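Long-range contact in integral membrane indolylacetylinositol arabinosyltransferase EmbC (PDB 7BVE), which probably transfers arabinose units to a growing arabinan chain of the mycobacterial cell wall, as an integral membrane glycosyltransferase of the emb family: residues T616-Y628 and G633-F645. Numbering follows the deposited sequence.
Sequences TALSFATVNGWWY and GVPWSNSFPEFKF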
loop_
_atom_site.group_PDB
_atom_site.type_symbol
_atom_site.label_atom_id
_atom_site.label_comp_id
_atom_site.label_asym_id
_atom_site.label_seq_id
_atom_site.Cartn_x
_atom_site.Cartn_y
_atom_site.Cartn_z
ATOM N N THR A 616 16.445 -6.678 -13.684
ATOM C CA THR A 616 16.876 -5.367 -14.161
ATOM C C THR A 616 15.731 -4.629 -14.850
ATOM O O THR A 616 15.626 -3.405 -14.739
ATOM C CB THR A 616 18.072 -5.538 -15.088
ATOM O OG1 THR A 616 19.061 -6.318 -14.415
ATOM C CG2 THR A 616 18.690 -4.208 -15.420
ATOM N N ALA A 617 14.853 -5.360 -15.545
ATOM C CA ALA A 617 13.639 -4.765 -16.096
ATOM C C ALA A 617 12.707 -4.282 -14.998
ATOM O O ALA A 617 12.065 -3.238 -15.132
ATOM C CB ALA A 617 12.910 -5.776 -16.969
ATOM N N LEU A 618 12.604 -5.044 -13.911
ATOM C CA LEU A 618 11.706 -4.670 -12.826
ATOM C C LEU A 618 12.235 -3.477 -12.037
ATOM O O LEU A 618 11.454 -2.749 -11.419
ATOM C CB LEU A 618 11.483 -5.879 -11.919
ATOM C CG LEU A 618 10.480 -5.808 -10.778
ATOM C CD1 LEU A 618 9.106 -5.528 -11.315
ATOM C CD2 LEU A 618 10.493 -7.113 -10.032
ATOM N N SER A 619 13.550 -3.241 -12.072
ATOM C CA SER A 619 14.119 -2.092 -11.370
ATOM C C SER A 619 13.768 -0.758 -12.020
ATOM O O SER A 619 13.540 0.221 -11.311
ATOM C CB SER A 619 15.629 -2.234 -11.298
ATOM O OG SER A 619 15.971 -3.415 -10.611
ATOM N N PHE A 620 13.723 -0.689 -13.352
ATOM C CA PHE A 620 13.526 0.558 -14.086
ATOM C C PHE A 620 12.071 0.974 -14.219
ATOM O O PHE A 620 11.767 1.848 -15.033
ATOM C CB PHE A 620 14.133 0.468 -15.481
ATOM C CG PHE A 620 15.595 0.718 -15.518
ATOM C CD1 PHE A 620 16.073 2.015 -15.504
ATOM C CD2 PHE A 620 16.496 -0.316 -15.586
ATOM C CE1 PHE A 620 17.412 2.271 -15.540
ATOM C CE2 PHE A 620 17.843 -0.064 -15.620
ATOM C CZ PHE A 620 18.298 1.236 -15.600
ATOM N N ALA A 621 11.169 0.398 -13.435
ATOM C CA ALA A 621 9.746 0.705 -13.534
ATOM C C ALA A 621 9.339 1.772 -12.537
ATOM O O ALA A 621 8.240 1.733 -11.990
ATOM C CB ALA A 621 8.921 -0.556 -13.336
ATOM N N THR A 622 10.223 2.730 -12.276
ATOM C CA THR A 622 10.001 3.775 -11.292
ATOM C C THR A 622 10.763 5.015 -11.735
ATOM O O THR A 622 11.223 5.100 -12.873
ATOM C CB THR A 622 10.416 3.277 -9.908
ATOM O OG1 THR A 622 10.194 4.301 -8.938
ATOM C CG2 THR A 622 11.857 2.858 -9.906
ATOM N N VAL A 623 10.904 5.982 -10.836
ATOM C CA VAL A 623 11.542 7.251 -11.141
ATOM C C VAL A 623 12.988 7.235 -10.670
ATOM O O VAL A 623 13.401 6.409 -9.858
ATOM C CB VAL A 623 10.776 8.421 -10.502
ATOM C CG1 VAL A 623 9.424 8.543 -11.119
ATOM C CG2 VAL A 623 10.639 8.199 -9.025
ATOM N N ASN A 624 13.774 8.171 -11.186
ATOM C CA ASN A 624 15.153 8.376 -10.745
ATOM C C ASN A 624 15.195 9.418 -9.628
ATOM O O ASN A 624 15.903 10.412 -9.699
ATOM C CB ASN A 624 16.015 8.815 -11.922
ATOM C CG ASN A 624 17.485 8.772 -11.626
ATOM O OD1 ASN A 624 17.935 7.943 -10.843
ATOM N ND2 ASN A 624 18.234 9.703 -12.186
ATOM N N GLY A 625 14.415 9.185 -8.582
ATOM C CA GLY A 625 14.178 10.184 -7.558
ATOM C C GLY A 625 15.137 10.051 -6.390
ATOM O O GLY A 625 15.416 8.950 -5.923
ATOM N N TRP A 626 15.630 11.190 -5.928
ATOM C CA TRP A 626 16.483 11.296 -4.757
ATOM C C TRP A 626 15.791 12.215 -3.752
ATOM O O TRP A 626 14.677 12.680 -3.976
ATOM C CB TRP A 626 17.869 11.794 -5.159
ATOM C CG TRP A 626 18.572 10.882 -6.108
ATOM C CD1 TRP A 626 18.621 10.998 -7.457
ATOM C CD2 TRP A 626 19.324 9.713 -5.781
ATOM N NE1 TRP A 626 19.352 9.976 -7.997
ATOM C CE2 TRP A 626 19.794 9.169 -6.986
ATOM C CE3 TRP A 626 19.636 9.065 -4.585
ATOM C CZ2 TRP A 626 20.568 8.020 -7.029
ATOM C CZ3 TRP A 626 20.406 7.933 -4.630
ATOM C CH2 TRP A 626 20.863 7.417 -5.841
ATOM N N TRP A 627 16.462 12.500 -2.649
ATOM C CA TRP A 627 15.857 13.217 -1.535
ATOM C C TRP A 627 15.927 14.726 -1.771
ATOM O O TRP A 627 16.095 15.168 -2.907
ATOM C CB TRP A 627 16.489 12.771 -0.220
ATOM C CG TRP A 627 16.031 11.420 0.146
ATOM C CD1 TRP A 627 16.721 10.259 0.012
ATOM C CD2 TRP A 627 14.744 11.069 0.639
ATOM N NE1 TRP A 627 15.950 9.207 0.428
ATOM C CE2 TRP A 627 14.728 9.679 0.814
ATOM C CE3 TRP A 627 13.603 11.801 0.970
ATOM C CZ2 TRP A 627 13.624 9.007 1.301
ATOM C CZ3 TRP A 627 12.512 11.135 1.449
ATOM C CH2 TRP A 627 12.525 9.749 1.613
ATOM N N TYR A 628 15.768 15.507 -0.698
ATOM C CA TYR A 628 15.335 16.904 -0.691
ATOM C C TYR A 628 16.008 17.846 -1.701
ATOM O O TYR A 628 15.355 18.297 -2.646
ATOM C CB TYR A 628 15.495 17.395 0.759
ATOM C CG TYR A 628 15.412 18.873 0.977
ATOM C CD1 TYR A 628 14.269 19.580 0.657
ATOM C CD2 TYR A 628 16.458 19.554 1.579
ATOM C CE1 TYR A 628 14.198 20.935 0.858
ATOM C CE2 TYR A 628 16.389 20.905 1.800
ATOM C CZ TYR A 628 15.258 21.592 1.431
ATOM O OH TYR A 628 15.171 22.947 1.630
ATOM N N GLY A 633 17.924 19.027 -10.870
ATOM C CA GLY A 633 18.555 18.899 -12.168
ATOM C C GLY A 633 18.789 17.488 -12.652
ATOM O O GLY A 633 19.348 17.311 -13.737
ATOM N N VAL A 634 18.364 16.487 -11.898
ATOM C CA VAL A 634 18.682 15.088 -12.203
ATOM C C VAL A 634 17.782 14.603 -13.334
ATOM O O VAL A 634 16.579 14.914 -13.329
ATOM C CB VAL A 634 18.516 14.238 -10.937
ATOM C CG1 VAL A 634 18.688 12.772 -11.200
ATOM C CG2 VAL A 634 19.519 14.670 -9.915
ATOM N N PRO A 635 18.308 13.891 -14.337
ATOM C CA PRO A 635 17.450 13.378 -15.411
ATOM C C PRO A 635 16.505 12.283 -14.950
ATOM O O PRO A 635 16.881 11.397 -14.184
ATOM C CB PRO A 635 18.454 12.844 -16.434
ATOM C CG PRO A 635 19.692 12.622 -15.679
ATOM C CD PRO A 635 19.731 13.682 -14.641
ATOM N N TRP A 636 15.271 12.358 -15.457
ATOM C CA TRP A 636 14.164 11.436 -15.185
ATOM C C TRP A 636 13.820 11.354 -13.706
ATOM O O TRP A 636 13.418 10.304 -13.213
ATOM C CB TRP A 636 14.410 10.026 -15.726
ATOM C CG TRP A 636 14.590 9.945 -17.191
ATOM C CD1 TRP A 636 13.676 10.262 -18.136
ATOM C CD2 TRP A 636 15.692 9.357 -17.883
ATOM N NE1 TRP A 636 14.175 10.005 -19.381
ATOM C CE2 TRP A 636 15.411 9.434 -19.250
ATOM C CE3 TRP A 636 16.909 8.808 -17.477
ATOM C CZ2 TRP A 636 16.295 8.982 -20.216
ATOM C CZ3 TRP A 636 17.780 8.364 -18.434
ATOM C CH2 TRP A 636 17.472 8.450 -19.786
ATOM N N SER A 637 13.928 12.471 -12.995
ATOM C CA SER A 637 13.681 12.484 -11.563
ATOM C C SER A 637 12.202 12.505 -11.211
ATOM O O SER A 637 11.866 12.420 -10.029
ATOM C CB SER A 637 14.388 13.683 -10.950
ATOM O OG SER A 637 13.875 14.897 -11.455
ATOM N N ASN A 638 11.322 12.615 -12.199
ATOM C CA ASN A 638 9.887 12.645 -11.959
ATOM C C ASN A 638 9.115 11.784 -12.949
ATOM O O ASN A 638 7.883 11.851 -12.968
ATOM C CB ASN A 638 9.366 14.079 -12.026
ATOM C CG ASN A 638 9.804 14.913 -10.846
ATOM O OD1 ASN A 638 9.775 14.459 -9.706
ATOM N ND2 ASN A 638 10.210 16.148 -11.113
ATOM N N SER A 639 9.793 10.987 -13.769
ATOM C CA SER A 639 9.146 10.174 -14.782
ATOM C C SER A 639 9.965 8.911 -14.974
ATOM O O SER A 639 11.059 8.778 -14.431
ATOM C CB SER A 639 8.992 10.948 -16.089
ATOM O OG SER A 639 10.251 11.299 -16.622
ATOM N N PHE A 640 9.427 7.974 -15.747
ATOM C CA PHE A 640 10.137 6.723 -15.967
ATOM C C PHE A 640 11.260 6.950 -16.973
ATOM O O PHE A 640 11.103 7.751 -17.894
ATOM C CB PHE A 640 9.231 5.608 -16.505
ATOM C CG PHE A 640 8.221 5.060 -15.523
ATOM C CD1 PHE A 640 8.063 5.581 -14.252
ATOM C CD2 PHE A 640 7.497 3.933 -15.861
ATOM C CE1 PHE A 640 7.143 5.047 -13.381
ATOM C CE2 PHE A 640 6.591 3.388 -14.988
ATOM C CZ PHE A 640 6.416 3.945 -13.747
ATOM N N PRO A 641 12.395 6.270 -16.822
ATOM C CA PRO A 641 13.460 6.383 -17.823
ATOM C C PRO A 641 13.049 5.783 -19.155
ATOM O O PRO A 641 12.564 4.654 -19.221
ATOM C CB PRO A 641 14.617 5.607 -17.187
ATOM C CG PRO A 641 14.348 5.661 -15.751
ATOM C CD PRO A 641 12.874 5.590 -15.612
ATOM N N GLU A 642 13.247 6.551 -20.221
ATOM C CA GLU A 642 12.900 6.112 -21.562
ATOM C C GLU A 642 13.686 6.923 -22.573
ATOM O O GLU A 642 14.024 8.082 -22.326
ATOM C CB GLU A 642 11.399 6.256 -21.831
ATOM C CG GLU A 642 10.861 7.662 -21.871
ATOM C CD GLU A 642 9.368 7.685 -22.101
ATOM O OE1 GLU A 642 8.759 6.598 -22.161
ATOM O OE2 GLU A 642 8.803 8.788 -22.234
ATOM N N PHE A 643 13.990 6.299 -23.705
ATOM C CA PHE A 643 14.497 7.028 -24.857
ATOM C C PHE A 643 13.418 7.264 -25.899
ATOM O O PHE A 643 13.137 8.412 -26.251
ATOM C CB PHE A 643 15.679 6.293 -25.495
ATOM C CG PHE A 643 16.294 7.042 -26.633
ATOM C CD1 PHE A 643 17.064 8.166 -26.392
ATOM C CD2 PHE A 643 16.098 6.634 -27.943
ATOM C CE1 PHE A 643 17.630 8.872 -27.433
ATOM C CE2 PHE A 643 16.661 7.336 -28.991
ATOM C CZ PHE A 643 17.429 8.455 -28.734
ATOM N N LYS A 644 12.806 6.200 -26.405
ATOM C CA LYS A 644 11.574 6.305 -27.172
ATOM C C LYS A 644 10.482 5.372 -26.687
ATOM O O LYS A 644 9.304 5.677 -26.903
ATOM C CB LYS A 644 11.824 6.021 -28.661
ATOM C CG LYS A 644 12.743 7.004 -29.355
ATOM C CD LYS A 644 12.114 8.382 -29.458
ATOM C CE LYS A 644 13.028 9.345 -30.196
ATOM N NZ LYS A 644 12.471 10.723 -30.230
ATOM N N PHE A 645 10.821 4.264 -26.035
ATOM C CA PHE A 645 9.853 3.264 -25.615
ATOM C C PHE A 645 9.750 3.107 -24.110
ATOM O O PHE A 645 8.643 2.993 -23.583
ATOM C CB PHE A 645 10.202 1.898 -26.215
ATOM C CG PHE A 645 10.048 1.825 -27.698
ATOM C CD1 PHE A 645 8.797 1.662 -28.269
ATOM C CD2 PHE A 645 11.156 1.900 -28.523
ATOM C CE1 PHE A 645 8.653 1.588 -29.636
ATOM C CE2 PHE A 645 11.020 1.826 -29.893
ATOM C CZ PHE A 645 9.765 1.670 -30.449
#
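N624 holds the returning chain with two hydrogen bonds to consecutive carbonyls of the type II beta turn V634–S637. Its backbone N donates to W636 O (3.0 Å), and its side-chain amide takes the neighbouring carbonyl. Followed outward, CB lies 3.3 Å from W636 O; CG, held anti to the backbone N (chi1 -168°), lies 3.7 Å from P635 O, and ND2 then donates to that oxygen at 2.9 Å. This bond is nearly straight (171° at the hydrogen), runs almost along the C=O axis and stays within the amide plane, so it fixes how the carboxamide is rotated. V634 CG1 sits beside ND2 and also meets the edge of the W626 indole at CD1 (4.1 Å). S637 CA points its hydrogen at N624 O, a CA-H...O contact (3.6 Å) in the same patch of backbone.

Nearer the helix, V623 rests its CG1 on the backbone between N638 and S639, 3.6 Å from S639 N. The F640 ring lays one face over the A621–T622 peptide, its CZ 3.4 Å from A621 O. P641 CD lies against T622 O, while its CG meets the edge of the F620 ring. Beyond the pair, F620, N624 and V634 pack on helix 688-710, and T622 OG1 is hydrogen-bonded to G515 O; A621 also packs on F499 of the second subunit. F620 is the first residue to leave helical geometry at the end of helix 602-619, and the arrangement is a non-regular, turn-containing connection that doubles back on itself before helix 647-668, within the multi-helix membrane domain of this GT-C-type arabinosyltransferase.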